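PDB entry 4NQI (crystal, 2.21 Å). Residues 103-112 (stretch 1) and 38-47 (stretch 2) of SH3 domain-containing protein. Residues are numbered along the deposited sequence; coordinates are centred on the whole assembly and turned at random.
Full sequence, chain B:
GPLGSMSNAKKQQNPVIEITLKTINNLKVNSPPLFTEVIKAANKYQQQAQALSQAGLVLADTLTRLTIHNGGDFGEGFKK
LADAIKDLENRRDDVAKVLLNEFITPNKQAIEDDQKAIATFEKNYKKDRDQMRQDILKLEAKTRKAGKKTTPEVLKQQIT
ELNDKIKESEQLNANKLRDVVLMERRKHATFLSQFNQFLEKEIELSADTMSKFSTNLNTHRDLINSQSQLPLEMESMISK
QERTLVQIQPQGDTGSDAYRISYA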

# COMPACT_ATOMS: atom_id res chain seq x y z
N PHE B 103 -10.83 12.00 6.28
CA PHE B 103 -9.82 13.00 6.63
C PHE B 103 -9.86 14.27 5.78
O PHE B 103 -10.12 15.35 6.30
CB PHE B 103 -8.40 12.40 6.57
CG PHE B 103 -7.32 13.43 6.75
CD1 PHE B 103 -7.18 14.11 7.95
CD2 PHE B 103 -6.44 13.73 5.71
CE1 PHE B 103 -6.19 15.06 8.12
CE2 PHE B 103 -5.45 14.67 5.88
CZ PHE B 103 -5.32 15.34 7.09
N ILE B 104 -9.59 14.13 4.49
CA ILE B 104 -9.43 15.26 3.58
C ILE B 104 -10.60 16.26 3.60
O ILE B 104 -10.41 17.43 3.92
CB ILE B 104 -9.16 14.79 2.13
CG1 ILE B 104 -7.77 14.17 2.03
CG2 ILE B 104 -9.30 15.95 1.15
CD1 ILE B 104 -7.55 13.35 0.77
N THR B 105 -11.79 15.78 3.27
CA THR B 105 -12.98 16.64 3.28
C THR B 105 -13.38 17.16 4.67
O THR B 105 -13.66 18.35 4.82
CB THR B 105 -14.19 15.97 2.57
OG1 THR B 105 -13.77 15.42 1.31
CG2 THR B 105 -15.30 16.97 2.33
N PRO B 106 -13.41 16.29 5.70
CA PRO B 106 -13.78 16.81 7.02
C PRO B 106 -12.76 17.77 7.64
O PRO B 106 -13.17 18.66 8.39
CB PRO B 106 -13.90 15.55 7.88
CG PRO B 106 -14.14 14.45 6.91
CD PRO B 106 -13.35 14.81 5.70
N ASN B 107 -11.47 17.59 7.37
CA ASN B 107 -10.47 18.48 7.95
C ASN B 107 -10.35 19.80 7.18
O ASN B 107 -10.00 20.83 7.75
CB ASN B 107 -9.10 17.80 8.06
CG ASN B 107 -8.23 18.40 9.15
OD1 ASN B 107 -7.25 19.10 8.87
ND2 ASN B 107 -8.59 18.14 10.41
N LYS B 108 -10.64 19.75 5.88
CA LYS B 108 -10.72 20.95 5.06
C LYS B 108 -11.77 21.89 5.63
O LYS B 108 -11.54 23.10 5.77
CB LYS B 108 -11.05 20.57 3.61
CG LYS B 108 -10.93 21.70 2.60
CD LYS B 108 -10.63 21.15 1.21
CE LYS B 108 -11.67 20.13 0.77
NZ LYS B 108 -11.29 19.48 -0.51
N GLN B 109 -12.93 21.33 5.98
CA GLN B 109 -14.01 22.08 6.59
C GLN B 109 -13.61 22.60 7.97
O GLN B 109 -13.92 23.73 8.34
CB GLN B 109 -15.25 21.20 6.72
CG GLN B 109 -16.44 21.88 7.37
CD GLN B 109 -17.00 23.00 6.53
OE1 GLN B 109 -17.38 24.05 7.04
NE2 GLN B 109 -17.06 22.78 5.22
N ALA B 110 -12.90 21.75 8.72
CA ALA B 110 -12.47 22.09 10.07
C ALA B 110 -11.46 23.23 10.10
O ALA B 110 -11.48 24.07 11.00
CB ALA B 110 -11.91 20.85 10.76
N ILE B 111 -10.57 23.26 9.10
CA ILE B 111 -9.57 24.33 8.97
C ILE B 111 -10.25 25.70 8.85
O ILE B 111 -9.82 26.67 9.47
CB ILE B 111 -8.65 24.09 7.74
CG1 ILE B 111 -7.66 22.96 8.01
CG2 ILE B 111 -7.87 25.35 7.39
CD1 ILE B 111 -6.77 22.60 6.82
N GLU B 112 -11.33 25.76 8.08
CA GLU B 112 -12.07 27.00 7.89
C GLU B 112 -12.94 27.36 9.10
O GLU B 112 -13.01 28.53 9.48
CB GLU B 112 -12.90 26.93 6.60
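Stretch 2, residues 38-47: VIKAANKYQQ

Two helical segments from one chain of SH3 domain-containing protein pack antiparallel. Residues 38-47 are helical throughout and belong to a longer helix, as do residues 103-112, whose helix is kinked where the N of Pro 106 makes no bond to the preceding turn. The N-to-C directions differ by 164° (signed crossing angle -164°), and the axes approach to 9.8 Å. The nearest CA atoms across the segments are those of Ile 39 and Ile 104, 5.7 Å apart.

The two isoleucines act as reciprocal knobs. Ile 39 (chi1 m, chi2 m) enters a hole formed by Phe 103, Ile 104, Asn 107 and Lys 108; its CD1 lies 3.7 Å from Ile 104 O and 3.8 Å from Asn 107 CB. Ile 104 (chi1 m, chi2 t) fills the hole among Ile 39, Ala 42, Asn 43 and Gln 46, with its CD1 3.5 Å from Asn 43 CA and 3.6 Å from Ala 42 O. Both CA-to-CB bonds point sideways, but the side-chain ends come nearer to the opposing helix, reaching its backbone.

Apolar contacts surround this pair. Ile 39 CG2 meets Ile 104 CG2 at 3.9 Å, and Ala 42 CB lies 4.0 Å from Ile 104 CG1. Val 38 CG1 (4.0 Å from Phe 103 CZ) and Ala 42 CB (3.9 Å from Phe 103 CE2) approach the edge of the Phe 103 ring. One turn beyond Asn 107, Ile 111 CD1 touches Ile 39 CG1 at 3.9 Å.

No hydrogen bond joins the segments. Their backbone bonds run within each helix, for example Asn 43 N to Ile 39 O (2.7 Å) and Lys 108 N to Ile 104 O (3.0 Å). The contact buries 376 Å², summed over both sides, through apolar side chains packed on one another and on the facing backbone.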

# COMPACT_ATOMS: atom_id res chain seq x y z
N VAL B 38 -0.99 19.90 4.04
CA VAL B 38 -1.18 18.49 4.38
C VAL B 38 -2.39 17.91 3.62
O VAL B 38 -2.34 16.78 3.14
CB VAL B 38 -1.37 18.29 5.90
CG1 VAL B 38 -1.68 16.84 6.22
CG2 VAL B 38 -0.12 18.75 6.65
N ILE B 39 -3.45 18.70 3.52
CA ILE B 39 -4.66 18.31 2.80
C ILE B 39 -4.36 18.10 1.31
O ILE B 39 -4.69 17.06 0.74
CB ILE B 39 -5.79 19.35 2.95
CG1 ILE B 39 -6.15 19.56 4.42
CG2 ILE B 39 -7.01 18.94 2.15
CD1 ILE B 39 -6.98 18.44 5.03
N LYS B 40 -3.74 19.11 0.68
CA LYS B 40 -3.34 19.02 -0.72
C LYS B 40 -2.46 17.81 -0.96
O LYS B 40 -2.65 17.06 -1.92
CB LYS B 40 -2.56 20.28 -1.13
CG LYS B 40 -3.37 21.56 -1.18
CD LYS B 40 -2.47 22.74 -1.52
N ALA B 41 -1.48 17.62 -0.08
CA ALA B 41 -0.57 16.49 -0.17
C ALA B 41 -1.31 15.16 -0.03
O ALA B 41 -1.06 14.21 -0.77
CB ALA B 41 0.52 16.61 0.87
N ALA B 42 -2.23 15.10 0.93
CA ALA B 42 -3.03 13.90 1.16
C ALA B 42 -3.96 13.62 -0.02
O ALA B 42 -4.21 12.47 -0.36
CB ALA B 42 -3.82 14.01 2.45
N ASN B 43 -4.49 14.68 -0.62
CA ASN B 43 -5.39 14.56 -1.77
C ASN B 43 -4.69 13.93 -2.98
O ASN B 43 -5.27 13.10 -3.68
CB ASN B 43 -5.97 15.93 -2.14
CG ASN B 43 -7.09 15.83 -3.16
OD1 ASN B 43 -7.73 14.79 -3.30
ND2 ASN B 43 -7.33 16.92 -3.88
N LYS B 44 -3.45 14.33 -3.21
CA LYS B 44 -2.62 13.78 -4.27
C LYS B 44 -2.27 12.32 -4.01
O LYS B 44 -2.30 11.48 -4.92
CB LYS B 44 -1.34 14.60 -4.39
CG LYS B 44 -0.25 13.98 -5.25
N TYR B 45 -1.93 12.02 -2.76
CA TYR B 45 -1.60 10.67 -2.33
C TYR B 45 -2.78 9.73 -2.60
O TYR B 45 -2.60 8.63 -3.11
CB TYR B 45 -1.24 10.65 -0.84
CG TYR B 45 -0.80 9.30 -0.31
CD1 TYR B 45 0.51 8.87 -0.44
CD2 TYR B 45 -1.70 8.47 0.35
CE1 TYR B 45 0.92 7.65 0.05
CE2 TYR B 45 -1.30 7.24 0.84
CZ TYR B 45 0.01 6.84 0.69
OH TYR B 45 0.42 5.62 1.18
N GLN B 46 -3.98 10.20 -2.26
CA GLN B 46 -5.20 9.43 -2.48
C GLN B 46 -5.41 9.13 -3.97
O GLN B 46 -5.75 8.00 -4.33
CB GLN B 46 -6.40 10.19 -1.90
CG GLN B 46 -7.76 9.60 -2.26
CD GLN B 46 -8.42 10.30 -3.43
OE1 GLN B 46 -9.04 9.66 -4.27
NE2 GLN B 46 -8.30 11.62 -3.47
N GLN B 47 -5.19 10.13 -4.81
CA GLN B 47 -5.34 9.98 -6.26
C GLN B 47 -4.37 8.95 -6.82
O GLN B 47 -4.74 8.12 -7.67
CB GLN B 47 -5.17 11.33 -6.97
CG GLN B 47 -6.41 12.24 -6.87
CD GLN B 47 -6.11 13.69 -7.22
OE1 GLN B 47 -5.03 14.02 -7.72
NE2 GLN B 47 -7.07 14.57 -6.94